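Local coordinates for putative transcriptional regulator protein, LacI family (Rhizobium etli, PDB 3MIZ) that probably regulates transcription as a LacI-family repressor, seen here as its periplasmic-binding-protein-like part without the DNA-binding domain, at residues 13-18 and 44-49; 94-99 and 265-270; 22-27 and 49-54; 79-84 and 110-115; 250-255 and 278-283. One frame throughout, in Å; residues are numbered along the deposited sequence.

Contact 1: residues 13-18 and 44-49; sequences SNTFGI and GKTILI
Ile18, Phe16 and Lys45 carry most of this contact between strands 15-20 and 46-51, the two parallel strands of a beta-alpha-beta unit connected by helix 30-42. The strands pair in register from Thr15 with Thr46 to Ile18 with Ile49, and the bonds of the ladder are fairly straight: Ile18 N donates a hydrogen bond to Leu48 O over 2.8 Å, almost along the C=O axis. On the sheet face shared with Ile47 and Ile49, the CD1 tip of Ile18 presses on Ile47 CG2 at 3.5 Å, tighter than usual for two carbons. Ile18 and Ile49 lie side by side and point the same way. Phe16, its CG anti to the carbonyl carbon, meets Ile47 CD1 with CB at 3.4 Å, while its ring reaches back so that CZ lies 3.6 Å from Lys45 CD. Lys45 runs obliquely past that ring and bends at its last torsion (chi4 -55°), which brings NZ to Asn14 OD1 in a weak 3.2 Å hydrogen bond; a water accepts a shorter one from the same NZ. The lysine is thus used twice, its CD methylene against an aromatic ring and its ammonium at the wetter, polar end of the strand pair.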
# COMPACT_ATOMS: atom_id res chain seq x y z
N SER A 13 21.20 19.46 -13.41
CA SER A 13 21.59 18.17 -12.87
C SER A 13 20.72 17.07 -13.48
O SER A 13 21.08 15.89 -13.45
CB SER A 13 21.42 18.15 -11.35
OG SER A 13 20.06 18.26 -10.99
N ASN A 14 19.59 17.48 -14.05
CA ASN A 14 18.62 16.56 -14.64
C ASN A 14 18.03 15.70 -13.53
O ASN A 14 17.62 14.56 -13.76
CB ASN A 14 19.28 15.69 -15.71
CG ASN A 14 19.63 16.47 -16.95
OD1 ASN A 14 18.84 17.29 -17.42
ND2 ASN A 14 20.81 16.22 -17.51
N THR A 15 17.99 16.27 -12.33
CA THR A 15 17.45 15.57 -11.18
C THR A 15 16.25 16.33 -10.63
O THR A 15 16.34 17.53 -10.37
CB THR A 15 18.51 15.42 -10.07
OG1 THR A 15 19.63 14.69 -10.58
CG2 THR A 15 17.94 14.69 -8.86
N PHE A 16 15.13 15.63 -10.48
CA PHE A 16 13.92 16.24 -9.92
C PHE A 16 13.83 15.70 -8.50
O PHE A 16 14.17 14.55 -8.25
CB PHE A 16 12.66 15.79 -10.67
CG PHE A 16 12.45 16.46 -12.01
CD1 PHE A 16 13.35 17.40 -12.49
CD2 PHE A 16 11.35 16.14 -12.78
CE1 PHE A 16 13.15 18.00 -13.73
CE2 PHE A 16 11.13 16.73 -14.01
CZ PHE A 16 12.04 17.67 -14.50
N GLY A 17 13.39 16.55 -7.58
CA GLY A 17 13.24 16.11 -6.21
C GLY A 17 11.76 16.06 -5.90
O GLY A 17 11.00 16.92 -6.32
N ILE A 18 11.35 15.03 -5.18
CA ILE A 18 9.94 14.90 -4.79
C ILE A 18 9.87 15.13 -3.29
O ILE A 18 10.56 14.46 -2.52
CB ILE A 18 9.38 13.49 -5.04
CG1 ILE A 18 9.39 13.16 -6.53
CG2 ILE A 18 7.95 13.39 -4.47
CD1 ILE A 18 8.84 11.76 -6.83
N GLY A 44 15.23 11.09 -19.46
CA GLY A 44 16.59 11.20 -18.96
C GLY A 44 16.84 11.85 -17.62
O GLY A 44 17.94 12.36 -17.38
N LYS A 45 15.86 11.84 -16.72
CA LYS A 45 16.08 12.46 -15.43
C LYS A 45 16.03 11.48 -14.27
O LYS A 45 15.44 10.40 -14.38
CB LYS A 45 15.09 13.61 -15.24
CG LYS A 45 15.40 14.74 -16.22
CD LYS A 45 14.24 15.67 -16.45
CE LYS A 45 14.39 16.40 -17.77
NZ LYS A 45 15.69 17.14 -17.90
N THR A 46 16.69 11.84 -13.18
CA THR A 46 16.72 11.02 -11.99
C THR A 46 15.80 11.66 -10.97
O THR A 46 15.59 12.87 -10.98
CB THR A 46 18.14 10.93 -11.44
OG1 THR A 46 18.66 12.25 -11.24
CG2 THR A 46 19.04 10.18 -12.41
N ILE A 47 15.26 10.83 -10.08
CA ILE A 47 14.32 11.29 -9.07
C ILE A 47 14.82 10.95 -7.66
O ILE A 47 15.21 9.81 -7.40
CB ILE A 47 12.93 10.63 -9.28
CG1 ILE A 47 12.38 10.95 -10.67
CG2 ILE A 47 11.95 11.08 -8.20
CD1 ILE A 47 12.15 12.43 -10.93
N LEU A 48 14.82 11.95 -6.78
CA LEU A 48 15.21 11.78 -5.39
C LEU A 48 14.00 12.15 -4.56
O LEU A 48 13.41 13.21 -4.75
CB LEU A 48 16.38 12.70 -5.02
CG LEU A 48 17.78 12.24 -5.44
CD1 LEU A 48 18.81 13.30 -5.04
CD2 LEU A 48 18.09 10.91 -4.77
N ILE A 49 13.63 11.27 -3.63
CA ILE A 49 12.47 11.50 -2.78
C ILE A 49 12.83 11.81 -1.32
O ILE A 49 13.72 11.18 -0.74
CB ILE A 49 11.56 10.25 -2.79
CG1 ILE A 49 11.19 9.88 -4.23
CG2 ILE A 49 10.31 10.50 -1.97
CD1 ILE A 49 10.37 8.58 -4.33
O HOH W 1 20.56 12.98 -13.20
O HOH W 2 17.15 15.24 -19.14

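Contact 2: residues 94-99 and 265-270; sequences PTVMIN and NDLIAG
A single leucine tip makes the widest-ranging bump here. Leu267, near the C-terminal end of helix 253-268, points from the helix toward strand 95-97, with CG anti to the backbone N (chi1 -176°). That torsion carries its CD2 methyl into a shallow hollow formed by Pro94, the backbone of Thr95 and the side chain of Val96. Leu267 CD2 lies 3.9 Å from Thr95 O. Pro94 CB and Val96 CG2 are each 4.3 Å from the same CD2, so the one methyl meets three successive residues. The second knob comes from the strand side: Pro94 turns its CB toward the helix, where it meets Ile268 CG1 at 3.9 Å and also lies against the leucine tip. Pro94 CB therefore meets two consecutive helix residues, while Val96 closes the hollow further along the strand. No hydrogen bond crosses the interface, and the spacings are those of relaxed apolar packing. Thr95 points away from the helix and spends its hydroxyl on the carbonyl of Ile93. Around the contact, Val96 also packs on Trp263 and Leu264 of the same helix, and Ile268 lies on Arg12. The arrangement is a helix laid on strand 95-97 of the parallel sheet, as in the alternating helix-and-strand subdomains of the periplasmic-binding-protein-like fold; this helix comes from late in the chain and covers a strand of the N-terminal subdomain.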
# COMPACT_ATOMS: atom_id res chain seq x y z
N PRO A 94 12.06 25.88 -9.00
CA PRO A 94 10.84 25.65 -9.78
C PRO A 94 10.08 24.50 -9.14
O PRO A 94 10.67 23.44 -8.89
CB PRO A 94 11.38 25.29 -11.16
CG PRO A 94 12.62 26.15 -11.25
CD PRO A 94 13.24 25.97 -9.87
N THR A 95 8.79 24.70 -8.89
CA THR A 95 7.98 23.69 -8.22
C THR A 95 6.58 23.52 -8.79
O THR A 95 5.94 24.49 -9.19
CB THR A 95 7.83 24.04 -6.73
OG1 THR A 95 9.13 24.09 -6.12
CG2 THR A 95 6.97 23.02 -6.00
N VAL A 96 6.11 22.27 -8.83
CA VAL A 96 4.76 21.97 -9.29
C VAL A 96 4.15 21.10 -8.19
O VAL A 96 4.77 20.15 -7.72
CB VAL A 96 4.75 21.19 -10.63
CG1 VAL A 96 3.34 20.71 -10.94
CG2 VAL A 96 5.24 22.10 -11.76
N MSE A 97 2.95 21.46 -7.76
CA MSE A 97 2.27 20.70 -6.71
C MSE A 97 1.37 19.63 -7.32
O MSE A 97 0.68 19.89 -8.31
CB MSE A 97 1.44 21.66 -5.83
CG MSE A 97 2.30 22.65 -5.06
SE MSE A 97 1.26 23.97 -4.08
CE MSE A 97 0.58 22.82 -2.70
N ILE A 98 1.39 18.43 -6.75
CA ILE A 98 0.57 17.33 -7.25
C ILE A 98 -0.26 16.71 -6.13
O ILE A 98 0.28 16.29 -5.10
CB ILE A 98 1.44 16.23 -7.88
CG1 ILE A 98 2.32 16.82 -8.99
CG2 ILE A 98 0.52 15.13 -8.48
CD1 ILE A 98 3.47 15.91 -9.44
N ASN A 99 -1.57 16.66 -6.36
CA ASN A 99 -2.56 16.10 -5.43
C ASN A 99 -2.87 17.08 -4.30
O ASN A 99 -3.42 16.71 -3.26
CB ASN A 99 -2.06 14.78 -4.82
CG ASN A 99 -3.19 13.89 -4.35
OD1 ASN A 99 -3.01 13.02 -3.49
ND2 ASN A 99 -4.37 14.10 -4.91
N ASN A 265 8.93 20.06 -16.01
CA ASN A 265 10.00 20.10 -17.01
C ASN A 265 9.89 21.36 -17.85
O ASN A 265 10.88 22.05 -18.08
CB ASN A 265 9.95 18.85 -17.90
CG ASN A 265 11.23 18.65 -18.71
OD1 ASN A 265 12.32 18.53 -18.15
ND2 ASN A 265 11.09 18.61 -20.03
N ASP A 266 8.68 21.68 -18.31
CA ASP A 266 8.47 22.87 -19.13
C ASP A 266 8.72 24.15 -18.34
O ASP A 266 9.26 25.12 -18.87
CB ASP A 266 7.04 22.90 -19.71
CG ASP A 266 6.76 21.73 -20.63
OD1 ASP A 266 7.70 21.25 -21.30
OD2 ASP A 266 5.60 21.29 -20.71
N LEU A 267 8.32 24.15 -17.07
CA LEU A 267 8.52 25.31 -16.21
C LEU A 267 10.01 25.55 -15.98
O LEU A 267 10.47 26.69 -15.95
CB LEU A 267 7.84 25.08 -14.86
CG LEU A 267 7.88 26.25 -13.88
CD1 LEU A 267 7.05 27.40 -14.42
CD2 LEU A 267 7.36 25.81 -12.52
N ILE A 268 10.76 24.46 -15.81
CA ILE A 268 12.20 24.55 -15.59
C ILE A 268 12.89 25.09 -16.83
O ILE A 268 13.88 25.81 -16.74
CB ILE A 268 12.79 23.16 -15.27
CG1 ILE A 268 12.23 22.66 -13.93
CG2 ILE A 268 14.31 23.24 -15.22
CD1 ILE A 268 12.51 21.21 -13.67
N ALA A 269 12.34 24.75 -18.00
CA ALA A 269 12.89 25.18 -19.27
C ALA A 269 12.34 26.54 -19.69
O ALA A 269 12.57 26.99 -20.81
CB ALA A 269 12.59 24.15 -20.34
N GLY A 270 11.63 27.20 -18.78
CA GLY A 270 11.05 28.50 -19.10
C GLY A 270 9.58 28.33 -19.41
O GLY A 270 8.76 28.20 -18.49

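Contact 3: residues 22-27 and 49-54; sequences YVSTTP and IANTGG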
# COMPACT_ATOMS: atom_id res chain seq x y z
N TYR A 22 3.33 12.08 3.86
CA TYR A 22 3.13 10.85 4.62
C TYR A 22 3.31 9.53 3.89
O TYR A 22 2.59 8.57 4.15
CB TYR A 22 1.74 10.88 5.24
CG TYR A 22 1.46 12.15 6.01
CD1 TYR A 22 2.06 12.39 7.24
CD2 TYR A 22 0.62 13.12 5.48
CE1 TYR A 22 1.83 13.57 7.94
CE2 TYR A 22 0.38 14.31 6.16
CZ TYR A 22 0.99 14.53 7.39
OH TYR A 22 0.77 15.71 8.06
N VAL A 23 4.30 9.47 3.00
CA VAL A 23 4.54 8.25 2.23
C VAL A 23 4.93 7.04 3.07
O VAL A 23 4.62 5.90 2.70
CB VAL A 23 5.64 8.50 1.15
CG1 VAL A 23 7.01 8.57 1.80
CG2 VAL A 23 5.59 7.41 0.10
N SER A 24 5.58 7.26 4.21
CA SER A 24 6.00 6.14 5.06
C SER A 24 4.84 5.53 5.83
O SER A 24 4.97 4.46 6.41
CB SER A 24 7.09 6.59 6.04
OG SER A 24 6.56 7.46 7.04
N THR A 25 3.70 6.22 5.84
CA THR A 25 2.52 5.73 6.54
C THR A 25 1.29 5.68 5.62
O THR A 25 0.22 5.23 6.03
CB THR A 25 2.20 6.60 7.76
OG1 THR A 25 1.01 6.11 8.40
CG2 THR A 25 1.99 8.05 7.34
N THR A 26 1.47 6.15 4.38
CA THR A 26 0.40 6.16 3.38
C THR A 26 0.95 5.64 2.05
O THR A 26 1.53 6.40 1.28
CB THR A 26 -0.17 7.59 3.16
OG1 THR A 26 -0.77 8.06 4.38
CG2 THR A 26 -1.21 7.60 2.06
N PRO A 27 0.79 4.34 1.77
CA PRO A 27 1.29 3.74 0.52
C PRO A 27 0.21 3.55 -0.55
O PRO A 27 0.33 2.67 -1.41
CB PRO A 27 1.86 2.40 0.97
CG PRO A 27 1.73 2.39 2.49
CD PRO A 27 0.56 3.28 2.76
N ILE A 49 13.63 11.27 -3.63
CA ILE A 49 12.47 11.50 -2.78
C ILE A 49 12.83 11.81 -1.32
O ILE A 49 13.72 11.18 -0.74
CB ILE A 49 11.56 10.25 -2.79
CG1 ILE A 49 11.19 9.88 -4.23
CG2 ILE A 49 10.31 10.50 -1.97
CD1 ILE A 49 10.37 8.58 -4.33
N ALA A 50 12.14 12.79 -0.73
CA ALA A 50 12.33 13.17 0.67
C ALA A 50 10.95 13.29 1.31
O ALA A 50 10.05 13.87 0.72
CB ALA A 50 13.08 14.50 0.77
N ASN A 51 10.79 12.75 2.51
CA ASN A 51 9.51 12.77 3.23
C ASN A 51 9.58 13.70 4.44
O ASN A 51 10.52 13.62 5.23
CB ASN A 51 9.16 11.35 3.68
CG ASN A 51 7.69 11.18 4.02
OD1 ASN A 51 6.81 11.49 3.22
ND2 ASN A 51 7.41 10.66 5.22
N THR A 52 8.58 14.56 4.59
CA THR A 52 8.53 15.52 5.70
C THR A 52 7.85 14.92 6.94
O THR A 52 8.07 15.39 8.06
CB THR A 52 7.71 16.77 5.32
OG1 THR A 52 6.33 16.41 5.21
CG2 THR A 52 8.18 17.35 4.00
N GLY A 53 7.02 13.90 6.74
CA GLY A 53 6.33 13.30 7.86
C GLY A 53 5.31 14.29 8.41
O GLY A 53 4.76 14.10 9.51
N GLY A 54 5.06 15.34 7.65
CA GLY A 54 4.11 16.36 8.05
C GLY A 54 4.70 17.45 8.92
O GLY A 54 3.97 18.29 9.45
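Gly54 lies beside an aromatic ring where a side chain could hardly be fitted: a CB here would fall 2.3 Å from Tyr22 OH, and the backbone angles by themselves call for glycine. Gly53 merely has a positive phi. Tyr22 starts out pointing away from the 49-54 segment, but its ring comes back alongside the turn, with CG anti to the carbonyl carbon (chi1 -51°). Ring atom CE1 of Tyr22 then lies 3.4 Å from Gly53 O, and the hydroxyl oxygen OH sits 3.4 Å from Gly54 CA. The approach is oblique. An alanine at Tyr22 would lose the ring and hydroxyl that lie along the glycine pair, and would probably loosen the packing between the two loops. The turn is closed from within: Thr52 OG1 accepts a hydrogen bond from Gly54 N at 3.0 Å and 156°, an ST turn that follows directly on strand 46-51. Such loops at the C-terminal ends of parallel strands are a regular feature of the Rossmann-like subdomains in this fold, and the 22-27 loop, between strand 15-20 and helix 30-42, is another. On the strand side of the turn, Asn51 extends with CG anti to the backbone N and crosses Val23 obliquely. Val23 keeps CG1 in the crowded position between its backbone N and carbonyl carbon, 3.5 Å from Asn51 CG. Gln37 of the second subunit packs on Asn51.

Contact 4: residues 79-84 and 110-115; sequences MYRRIV and SIEPDD
The flat guanidinium of Arg81 has the carbonyl oxygen of Pro113 over one face, 3.0 Å above its plane and displaced toward the rim. Around the edge, near the plane, lie Glu112 OE2, Asp115 OD2 and a water. Arg81 NE donates to Glu112 OE2 at 3.0 Å. Arg81 NH1 donates to Asp115 OD2 at 2.9 Å. The two carboxylates are met differently. Glu112 stands with its plane 89° from the guanidinium, so its oxygen is reached from above the carboxylate plane, whereas Asp115 comes tip to tip, lies more nearly coplanar and uses its anti lone pair. Arg81 reaches them with an extended chain, CG anti to the backbone N. The result is a salt-bridge network between the short, weakly bonded strand about 81-83 and the end of strand 110-113, where the chain passes into helix 115-127. Asp114 is the N-cap of that helix, its OD1 accepting from Gln117 N. A water bridges the two sides, accepting from Arg81 NH1 and donating to Asp114 OD1 at 2.9 Å. A leucine in place of Arg81 would remove both salt bridges and would probably leave Glu112 with little beyond its long, weak pair with Arg101, and Asp115 with Arg149 as its cationic partner. Asp115 OD1 is bonded by Arg149, so this carboxylate lies between two arginines and is likely to stay ionised. Leu148 of helix 144-160 packs against Arg81.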
# COMPACT_ATOMS: atom_id res chain seq x y z
N MSE A 79 0.14 12.79 0.05
CA MSE A 79 -0.46 11.46 -0.03
C MSE A 79 -1.97 11.54 -0.26
O MSE A 79 -2.54 10.71 -0.98
CB MSE A 79 -0.15 10.68 1.25
CG MSE A 79 1.29 10.23 1.34
SE MSE A 79 1.75 9.07 -0.15
CE MSE A 79 2.67 10.33 -1.31
N TYR A 80 -2.62 12.52 0.35
CA TYR A 80 -4.05 12.70 0.12
C TYR A 80 -4.24 14.16 -0.25
O TYR A 80 -3.37 15.00 -0.02
CB TYR A 80 -4.90 12.34 1.35
CG TYR A 80 -4.39 12.85 2.67
CD1 TYR A 80 -3.62 12.03 3.51
CD2 TYR A 80 -4.68 14.14 3.11
CE1 TYR A 80 -3.16 12.48 4.74
CE2 TYR A 80 -4.23 14.60 4.33
CZ TYR A 80 -3.47 13.77 5.15
OH TYR A 80 -3.05 14.22 6.37
N ARG A 81 -5.39 14.46 -0.84
CA ARG A 81 -5.64 15.82 -1.28
C ARG A 81 -5.62 16.83 -0.14
O ARG A 81 -6.31 16.67 0.86
CB ARG A 81 -6.97 15.86 -2.02
CG ARG A 81 -7.08 17.01 -2.98
CD ARG A 81 -8.33 16.86 -3.81
NE ARG A 81 -8.62 18.09 -4.54
CZ ARG A 81 -9.70 18.26 -5.28
NH1 ARG A 81 -10.59 17.28 -5.39
NH2 ARG A 81 -9.90 19.41 -5.91
N ARG A 82 -4.81 17.87 -0.31
CA ARG A 82 -4.67 18.90 0.72
C ARG A 82 -4.57 20.29 0.10
O ARG A 82 -4.27 20.44 -1.09
CB ARG A 82 -3.39 18.67 1.53
CG ARG A 82 -3.31 17.37 2.33
CD ARG A 82 -1.92 17.24 2.97
NE ARG A 82 -1.60 18.42 3.77
CZ ARG A 82 -0.37 18.74 4.17
NH1 ARG A 82 0.67 17.98 3.85
NH2 ARG A 82 -0.18 19.85 4.89
N ILE A 83 -4.85 21.30 0.92
CA ILE A 83 -4.70 22.69 0.52
C ILE A 83 -3.61 23.14 1.49
O ILE A 83 -3.80 23.11 2.71
CB ILE A 83 -5.98 23.52 0.78
CG1 ILE A 83 -7.13 23.00 -0.08
CG2 ILE A 83 -5.72 24.98 0.43
CD1 ILE A 83 -8.47 23.67 0.24
N VAL A 84 -2.45 23.51 0.96
CA VAL A 84 -1.34 23.91 1.80
C VAL A 84 -0.24 24.63 1.04
O VAL A 84 0.01 24.35 -0.13
CB VAL A 84 -0.72 22.68 2.50
CG1 VAL A 84 -0.30 21.65 1.46
CG2 VAL A 84 0.49 23.09 3.34
N SER A 110 -0.52 23.80 -9.90
CA SER A 110 -0.95 22.59 -9.21
C SER A 110 -1.87 21.76 -10.07
O SER A 110 -2.59 22.27 -10.92
CB SER A 110 -1.66 22.95 -7.91
OG SER A 110 -2.82 23.73 -8.16
N ILE A 111 -1.83 20.45 -9.85
CA ILE A 111 -2.67 19.53 -10.58
C ILE A 111 -3.23 18.53 -9.57
O ILE A 111 -2.48 17.92 -8.80
CB ILE A 111 -1.86 18.86 -11.72
CG1 ILE A 111 -2.79 18.03 -12.61
CG2 ILE A 111 -0.72 18.03 -11.15
CD1 ILE A 111 -2.18 17.63 -13.96
N GLU A 112 -4.55 18.41 -9.55
CA GLU A 112 -5.25 17.53 -8.61
C GLU A 112 -6.33 16.69 -9.30
O GLU A 112 -6.75 17.00 -10.41
CB GLU A 112 -5.99 18.37 -7.57
CG GLU A 112 -5.17 19.32 -6.74
CD GLU A 112 -6.07 20.31 -6.03
OE1 GLU A 112 -6.51 21.28 -6.68
OE2 GLU A 112 -6.36 20.11 -4.83
N PRO A 113 -6.80 15.64 -8.61
CA PRO A 113 -7.85 14.76 -9.14
C PRO A 113 -9.18 15.42 -8.79
O PRO A 113 -9.25 16.21 -7.84
CB PRO A 113 -7.62 13.47 -8.37
CG PRO A 113 -7.23 13.97 -7.02
CD PRO A 113 -6.26 15.10 -7.35
N ASP A 114 -10.24 15.11 -9.53
CA ASP A 114 -11.54 15.71 -9.27
C ASP A 114 -12.46 14.79 -8.45
O ASP A 114 -13.32 14.11 -9.01
CB ASP A 114 -12.21 16.05 -10.60
CG ASP A 114 -13.25 17.13 -10.47
OD1 ASP A 114 -13.90 17.22 -9.41
OD2 ASP A 114 -13.44 17.88 -11.45
N ASP A 115 -12.27 14.79 -7.14
CA ASP A 115 -13.08 13.98 -6.23
C ASP A 115 -14.57 14.23 -6.41
O ASP A 115 -15.38 13.31 -6.40
CB ASP A 115 -12.71 14.31 -4.78
CG ASP A 115 -11.35 13.79 -4.40
OD1 ASP A 115 -11.28 12.69 -3.82
OD2 ASP A 115 -10.36 14.47 -4.72
O HOH W 3 -13.05 17.97 -6.78

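Contact 5: residues 250-255 and 278-283; sequences ALPYYD and RVVSCK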
# COMPACT_ATOMS: atom_id res chain seq x y z
N ALA A 250 -11.62 5.75 -10.45
CA ALA A 250 -10.17 5.71 -10.33
C ALA A 250 -9.53 7.07 -10.16
O ALA A 250 -9.74 7.97 -10.98
CB ALA A 250 -9.58 5.02 -11.55
N LEU A 251 -8.76 7.22 -9.10
CA LEU A 251 -8.05 8.48 -8.90
C LEU A 251 -6.94 8.35 -9.95
O LEU A 251 -6.26 7.32 -10.00
CB LEU A 251 -7.46 8.56 -7.50
CG LEU A 251 -8.40 8.91 -6.34
CD1 LEU A 251 -7.66 8.73 -5.02
CD2 LEU A 251 -8.89 10.35 -6.49
N PRO A 252 -6.77 9.37 -10.81
CA PRO A 252 -5.75 9.37 -11.86
C PRO A 252 -4.33 9.64 -11.35
O PRO A 252 -3.61 10.48 -11.90
CB PRO A 252 -6.25 10.45 -12.81
CG PRO A 252 -6.80 11.46 -11.85
CD PRO A 252 -7.58 10.60 -10.86
N TYR A 253 -3.92 8.91 -10.32
CA TYR A 253 -2.60 9.09 -9.74
C TYR A 253 -1.45 8.95 -10.72
O TYR A 253 -0.59 9.83 -10.78
CB TYR A 253 -2.40 8.11 -8.57
CG TYR A 253 -3.07 8.57 -7.30
CD1 TYR A 253 -3.26 9.93 -7.05
CD2 TYR A 253 -3.48 7.67 -6.33
CE1 TYR A 253 -3.84 10.38 -5.87
CE2 TYR A 253 -4.06 8.11 -5.13
CZ TYR A 253 -4.23 9.47 -4.92
OH TYR A 253 -4.78 9.93 -3.74
N TYR A 254 -1.42 7.85 -11.46
CA TYR A 254 -0.36 7.63 -12.43
C TYR A 254 -0.26 8.81 -13.40
O TYR A 254 0.83 9.34 -13.64
CB TYR A 254 -0.61 6.33 -13.20
CG TYR A 254 0.47 5.99 -14.19
CD1 TYR A 254 1.73 5.55 -13.76
CD2 TYR A 254 0.26 6.14 -15.56
CE1 TYR A 254 2.75 5.29 -14.68
CE2 TYR A 254 1.27 5.88 -16.48
CZ TYR A 254 2.51 5.45 -16.03
OH TYR A 254 3.52 5.22 -16.95
N ASP A 255 -1.40 9.23 -13.94
CA ASP A 255 -1.43 10.35 -14.88
C ASP A 255 -1.06 11.67 -14.21
O ASP A 255 -0.44 12.53 -14.83
CB ASP A 255 -2.81 10.48 -15.53
CG ASP A 255 -3.13 9.32 -16.46
OD1 ASP A 255 -2.21 8.83 -17.15
OD2 ASP A 255 -4.31 8.91 -16.50
N ARG A 278 -5.05 22.86 -12.50
CA ARG A 278 -5.56 21.90 -13.47
C ARG A 278 -6.22 20.82 -12.62
O ARG A 278 -5.68 20.44 -11.57
CB ARG A 278 -4.44 21.25 -14.27
CG ARG A 278 -3.71 22.14 -15.24
CD ARG A 278 -2.62 21.34 -15.91
NE ARG A 278 -1.91 22.09 -16.94
CZ ARG A 278 -0.93 21.58 -17.67
NH1 ARG A 278 -0.54 20.32 -17.48
NH2 ARG A 278 -0.33 22.32 -18.60
N VAL A 279 -7.38 20.34 -13.04
CA VAL A 279 -8.03 19.28 -12.29
C VAL A 279 -8.31 18.14 -13.27
O VAL A 279 -8.99 18.32 -14.27
CB VAL A 279 -9.34 19.77 -11.64
CG1 VAL A 279 -9.91 18.68 -10.76
CG2 VAL A 279 -9.08 21.02 -10.82
N VAL A 280 -7.74 16.97 -12.98
CA VAL A 280 -7.91 15.81 -13.84
C VAL A 280 -9.07 14.93 -13.37
O VAL A 280 -9.18 14.59 -12.19
CB VAL A 280 -6.62 14.97 -13.88
CG1 VAL A 280 -6.81 13.74 -14.76
CG2 VAL A 280 -5.46 15.82 -14.38
N SER A 281 -9.94 14.55 -14.30
CA SER A 281 -11.10 13.73 -13.99
C SER A 281 -10.76 12.34 -13.46
O SER A 281 -9.68 11.81 -13.70
CB SER A 281 -11.98 13.60 -15.23
OG SER A 281 -11.27 12.99 -16.29
N CYS A 282 -11.70 11.76 -12.73
CA CYS A 282 -11.57 10.41 -12.20
C CYS A 282 -12.39 9.52 -13.13
O CYS A 282 -13.55 9.81 -13.39
CB CYS A 282 -12.13 10.33 -10.78
SG CYS A 282 -11.19 11.29 -9.57
N LYS A 283 -11.78 8.46 -13.63
CA LYS A 283 -12.47 7.55 -14.54
C LYS A 283 -13.34 6.53 -13.82
O LYS A 283 -12.88 5.85 -12.91
CB LYS A 283 -11.45 6.81 -15.41
CG LYS A 283 -10.67 7.69 -16.36
CD LYS A 283 -9.62 6.89 -17.13
CE LYS A 283 -8.87 7.76 -18.12
NZ LYS A 283 -7.79 7.01 -18.82
O HOH W 4 -8.80 8.24 -13.49
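One straight backbone bond carries most of the polar pairing between residues 250-255 and 278-283. Ala250 N donates to Lys283 O over 2.8 Å at 176°, although it arrives from above the carbonyl plane. The return bond is weak, with Lys283 N 3.4 Å from Ala250 O, and a water makes up the difference: it donates to Ala250 O at 2.7 Å and accepts from Lys283 N at 3.0 Å. The same carbonyl oxygen also lies 3.3 Å from Cys282 CA in a CH...O contact. Beyond this polar end the contact is mainly apolar. Pro252, the centre of an inverse gamma turn, sets its ring against strand residues, with CG 3.7 Å from Val280 CG1 as the two side chains slide past each other in opposite directions. Pro252 CG also lies 3.4 Å from Ser281 O. Cys282, with SG anti to its carbonyl carbon, touches Pro252 CD at 3.9 Å and is flanked by Leu251 CD2. Its backbone N is satisfied by Gln117 OE1 of helix 115-127. Pro252 is also the N-cap residue of helix 253-268, so the contact lies where strand 248-250 hands over to that helix beside the broken strand 277-285, whose other neighbour in the sheet is strand 110-113.

Contacts 1 and 3 share Ile49 and strand 46-51, their centres about 17 Å apart, and both touch the second subunit. Contact 2 meets contact 1 through Phe16 CE1, 3.3 Å from Ile268 CD1, so helix 253-268 joins the parallel sheet to the region of contact 5, which uses the start of the same helix. Contact 2 also meets contact 4, Met97 O lying 3.0 Å from Ile111 N, a probable hydrogen bond. Strand 110-113 of contact 4 runs beside strand 277-285 of contact 5, with a probable hydrogen bond of 2.7 Å between Glu112 O and Val280 N. Contact 3 reaches contact 4 by way of Met79, whose CG lies 3.3 Å from Tyr22 C. Contacts 1 and 5 do not touch.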